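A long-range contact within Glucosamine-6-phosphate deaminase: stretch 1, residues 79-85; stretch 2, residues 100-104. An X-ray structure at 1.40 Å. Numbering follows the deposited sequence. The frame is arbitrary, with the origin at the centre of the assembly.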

ATOM      1  N   SER A  79      12.738   3.832  -6.975  1.00  6.09           N
ATOM      2  CA  SER A  79      11.355   4.101  -7.354  1.00  6.32           C
ATOM      3  C   SER A  79      10.450   2.938  -7.031  1.00  6.14           C
ATOM      4  O   SER A  79      10.873   1.803  -6.957  1.00  6.01           O
ATOM      5  CB  SER A  79      11.246   4.428  -8.822  1.00  7.83           C
ATOM      6  OG  SER A  79      11.433   3.306  -9.623  1.00  8.55           O
ATOM      7  N   TYR A  80       9.193   3.261  -6.780  1.00  6.06           N
ATOM      8  CA  TYR A  80       8.211   2.222  -6.568  1.00  6.15           C
ATOM      9  C   TYR A  80       7.820   1.469  -7.843  1.00  6.02           C
ATOM     10  O   TYR A  80       7.381   0.312  -7.767  1.00  6.87           O
ATOM     11  CB  TYR A  80       7.024   2.793  -5.791  1.00  6.37           C
ATOM     12  CG  TYR A  80       7.392   3.138  -4.334  1.00  5.80           C
ATOM     13  CD1 TYR A  80       6.632   4.026  -3.595  1.00  8.10           C
ATOM     14  CD2 TYR A  80       8.466   2.542  -3.698  1.00  9.11           C
ATOM     15  CE1 TYR A  80       6.926   4.331  -2.265  1.00  9.51           C
ATOM     16  CE2 TYR A  80       8.774   2.838  -2.377  1.00  7.88           C
ATOM     17  CZ  TYR A  80       8.009   3.730  -1.662  1.00  6.98           C
ATOM     18  OH  TYR A  80       8.280   3.996  -0.322  1.00  9.30           O
ATOM     19  N   HIS A  81       7.993   2.108  -8.993  1.00  6.49           N
ATOM     20  CA  HIS A  81       7.925   1.391 -10.259  1.00  7.33           C
ATOM     21  C   HIS A  81       8.926   0.240 -10.244  1.00  6.40           C
ATOM     22  O   HIS A  81       8.595  -0.884 -10.544  1.00  7.10           O
ATOM     23  CB  HIS A  81       8.259   2.272 -11.484  1.00  8.53           C
ATOM     24  CG  HIS A  81       7.148   3.114 -11.996  1.00  9.26           C
ATOM     25  ND1 HIS A  81       6.685   4.242 -11.332  1.00 12.36           N
ATOM     26  CD2 HIS A  81       6.399   3.000 -13.122  1.00  9.51           C
ATOM     27  CE1 HIS A  81       5.719   4.795 -12.053  1.00 11.41           C
ATOM     28  NE2 HIS A  81       5.515   4.060 -13.130  1.00 12.29           N
ATOM     29  N   PHE A  82      10.172   0.529  -9.906  1.00  6.84           N
ATOM     30  CA  PHE A  82      11.193  -0.527  -9.885  1.00  7.15           C
ATOM     31  C   PHE A  82      10.865  -1.590  -8.877  1.00  7.22           C
ATOM     32  O   PHE A  82      10.967  -2.777  -9.170  1.00  7.17           O
ATOM     33  CB  PHE A  82      12.542   0.143  -9.569  1.00  7.89           C
ATOM     34  CG  PHE A  82      13.712  -0.793  -9.550  1.00  9.15           C
ATOM     35  CD1 PHE A  82      14.574  -0.879 -10.636  1.00 13.04           C
ATOM     36  CD2 PHE A  82      13.938  -1.603  -8.460  1.00  9.07           C
ATOM     37  CE1 PHE A  82      15.697  -1.746 -10.605  1.00 14.39           C
ATOM     38  CE2 PHE A  82      15.051  -2.480  -8.435  1.00 13.63           C
ATOM     39  CZ  PHE A  82      15.883  -2.553  -9.522  1.00 14.54           C
ATOM     40  N   TYR A  83      10.460  -1.173  -7.675  1.00  6.66           N
ATOM     41  CA  TYR A  83      10.077  -2.157  -6.666  1.00  5.84           C
ATOM     42  C   TYR A  83       9.009  -3.112  -7.208  1.00  5.79           C
ATOM     43  O   TYR A  83       9.114  -4.322  -7.079  1.00  6.07           O
ATOM     44  CB  TYR A  83       9.544  -1.440  -5.439  1.00  5.64           C
ATOM     45  CG  TYR A  83       8.999  -2.291  -4.306  1.00  5.46           C
ATOM     46  CD1 TYR A  83       9.635  -2.373  -3.066  1.00  6.35           C
ATOM     47  CD2 TYR A  83       7.798  -2.955  -4.452  1.00  5.81           C
ATOM     48  CE1 TYR A  83       9.058  -3.083  -2.022  1.00  6.31           C
ATOM     49  CE2 TYR A  83       7.222  -3.660  -3.433  1.00  5.97           C
ATOM     50  CZ  TYR A  83       7.845  -3.723  -2.202  1.00  5.88           C
ATOM     51  OH  TYR A  83       7.251  -4.400  -1.157  1.00  7.00           O
ATOM     52  N   MET A  84       7.930  -2.569  -7.774  1.00  6.24           N
ATOM     53  CA  MET A  84       6.821  -3.444  -8.165  1.00  6.13           C
ATOM     54  C   MET A  84       7.228  -4.394  -9.274  1.00  5.77           C
ATOM     55  O   MET A  84       6.777  -5.548  -9.313  1.00  6.97           O
ATOM     56  CB  MET A  84       5.623  -2.591  -8.569  1.00  4.92           C
ATOM     57  CG  MET A  84       4.926  -1.886  -7.433  1.00  5.82           C
ATOM     58  SD  MET A  84       4.441  -2.966  -6.037  1.00  6.28           S
ATOM     59  CE  MET A  84       3.299  -4.039  -6.883  1.00  6.75           C
ATOM     60  N   ASN A  85       8.026  -3.912 -10.213  1.00  6.81           N
ATOM     61  CA  ASN A  85       8.508  -4.768 -11.283  1.00  7.83           C
ATOM     62  C   ASN A  85       9.384  -5.870 -10.743  1.00  8.85           C
ATOM     63  O   ASN A  85       9.244  -7.046 -11.092  1.00  9.20           O
ATOM     64  CB  ASN A  85       9.209  -3.961 -12.354  1.00  8.49           C
ATOM     65  CG  ASN A  85       8.204  -3.358 -13.318  1.00 12.10           C
ATOM     66  OD1 ASN A  85       7.734  -4.046 -14.239  1.00 15.36           O
ATOM     67  ND2 ASN A  85       7.787  -2.095 -13.066  1.00 14.82           N
ATOM     68  N   PHE A 100      -0.595   0.118 -13.108  1.00  5.33           N
ATOM     69  CA  PHE A 100      -0.554   1.551 -13.041  1.00  5.51           C
ATOM     70  C   PHE A 100       0.072   2.020 -11.727  1.00  5.67           C
ATOM     71  O   PHE A 100      -0.210   1.493 -10.643  1.00  5.58           O
ATOM     72  CB  PHE A 100      -1.968   2.105 -13.168  1.00  6.69           C
ATOM     73  CG  PHE A 100      -2.647   1.690 -14.461  1.00  5.89           C
ATOM     74  CD1 PHE A 100      -3.683   0.783 -14.461  1.00  7.91           C
ATOM     75  CD2 PHE A 100      -2.194   2.160 -15.671  1.00  8.76           C
ATOM     76  CE1 PHE A 100      -4.280   0.406 -15.647  1.00  9.05           C
ATOM     77  CE2 PHE A 100      -2.802   1.796 -16.841  1.00  9.86           C
ATOM     78  CZ  PHE A 100      -3.835   0.929 -16.840  1.00  7.15           C
ATOM     79  N   ILE A 101       0.950   3.016 -11.850  1.00  6.62           N
ATOM     80  CA  ILE A 101       1.659   3.602 -10.734  1.00  6.88           C
ATOM     81  C   ILE A 101       1.829   5.092 -11.073  1.00  7.33           C
ATOM     82  O   ILE A 101       2.087   5.420 -12.228  1.00  8.40           O
ATOM     83  CB  ILE A 101       3.035   2.920 -10.555  1.00  7.19           C
ATOM     84  CG1 ILE A 101       2.924   1.377 -10.437  1.00  7.92           C
ATOM     85  CG2 ILE A 101       3.790   3.518  -9.397  1.00  8.07           C
ATOM     86  CD1 ILE A 101       4.240   0.643 -10.410  1.00  9.45           C
ATOM     87  N   PRO A 102       1.695   5.996 -10.091  1.00  7.07           N
ATOM     88  CA  PRO A 102       1.859   7.424 -10.461  1.00  8.39           C
ATOM     89  C   PRO A 102       3.239   7.712 -11.011  1.00  8.15           C
ATOM     90  O   PRO A 102       4.211   7.120 -10.554  1.00  7.88           O
ATOM     91  CB  PRO A 102       1.635   8.142  -9.135  1.00  8.52           C
ATOM     92  CG  PRO A 102       0.863   7.187  -8.335  1.00  8.31           C
ATOM     93  CD  PRO A 102       1.341   5.835  -8.681  1.00  8.26           C
ATOM     94  N   ASN A 103       3.328   8.582 -12.013  1.00  9.14           N
ATOM     95  CA  ASN A 103       4.595   8.932 -12.613  1.00 10.09           C
ATOM     96  C   ASN A 103       5.238  10.083 -11.848  1.00 11.03           C
ATOM     97  O   ASN A 103       4.887  11.241 -12.065  1.00  9.94           O
ATOM     98  CB  ASN A 103       4.409   9.301 -14.099  1.00 10.53           C
ATOM     99  CG  ASN A 103       5.692   9.726 -14.765  1.00 11.85           C
ATOM    100  OD1 ASN A 103       6.789   9.591 -14.197  1.00 13.72           O
ATOM    101  ND2 ASN A 103       5.571  10.247 -15.994  1.00 13.68           N
ATOM    102  N   GLY A 104       6.173   9.747 -10.947  1.00 11.50           N
ATOM    103  CA  GLY A 104       6.850  10.748 -10.139  1.00 12.57           C
ATOM    104  C   GLY A 104       7.791  11.631 -10.928  1.00 12.54           C
ATOM    105  O   GLY A 104       8.278  12.628 -10.404  1.00 12.86           O
TER
HETATM  106  O   HOH W   1       3.541   5.739 -14.466  1.00 20.72           O

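Stretch 1 is the N-cap residue S79 followed by the start of a helix, which begins at Y80 and runs on beyond N85; stretch 2 is extended at its start and forms no regular helix or strand along the rest of its path. The helical assignment rests on three successive i to i+4 bonds: Y83 N to S79 O at 3.1 Å, M84 N to Y80 O at 2.9 Å and N85 N to H81 O at 3.1 Å. S79 caps the N-terminal end. The chi1 of S79, 72° (p), brings S79 OG to 3.1 Å from F82 N, with an N-H...O angle of 161°, so the side chain accepts from an amide that the first turn leaves without a backbone partner. Measured between CA atoms, the stretches come closest at H81 and I101, 6.7 Å apart. That spacing leaves room for side chains between them, and no direct hydrogen bond joins the stretches.

H81 and I101 account for most of the 218 Å² buried, counting both sides. The CA-to-CB bond of I101 points toward the helix, whereas that of H81 points sideways; with chi1 at -82° (m) and chi2 at 73°, the imidazole nevertheless comes nearer to stretch 2. I101 CB lies 3.8 Å from the centroid of the H81 ring and 21° off the ring normal, which places it over the face in a CH-pi contact. The methyl I101 CG2 is 3.5 Å from H81 CE1. At the ring edge, P102 O approaches CE1 of H81 to 3.2 Å near the ring plane; the polarized C-H at CE1, between two nitrogens, suits a carbonyl oxygen there, although the contact is not a hydrogen bond.

Water 1 supplies the polar link. It sits 2.9 Å from H81 NE2 and 2.7 Å from I101 O, donating to the carbonyl, and so bridges the imidazole to the backbone of the same residue that covers its face. ND1 of H81 is satisfied elsewhere in the structure.

One turn along the helix from Y80, M84 extends the apolar side of the contact. Its CA-to-CB bond points toward stretch 2, and M84 CG meets I101 CD1 at 4.0 Å, a van der Waals distance. With I101 chi1 at -54° (m) and chi2 at 174° (t), CD1 also lies 4.1 Å from Y80 O, the carbonyl already engaged by M84 N. N85 plays its part within the helix: its ND2 donates to H81 O at 2.9 Å and 163°, so that carbonyl accepts from both the backbone and the side chain of N85.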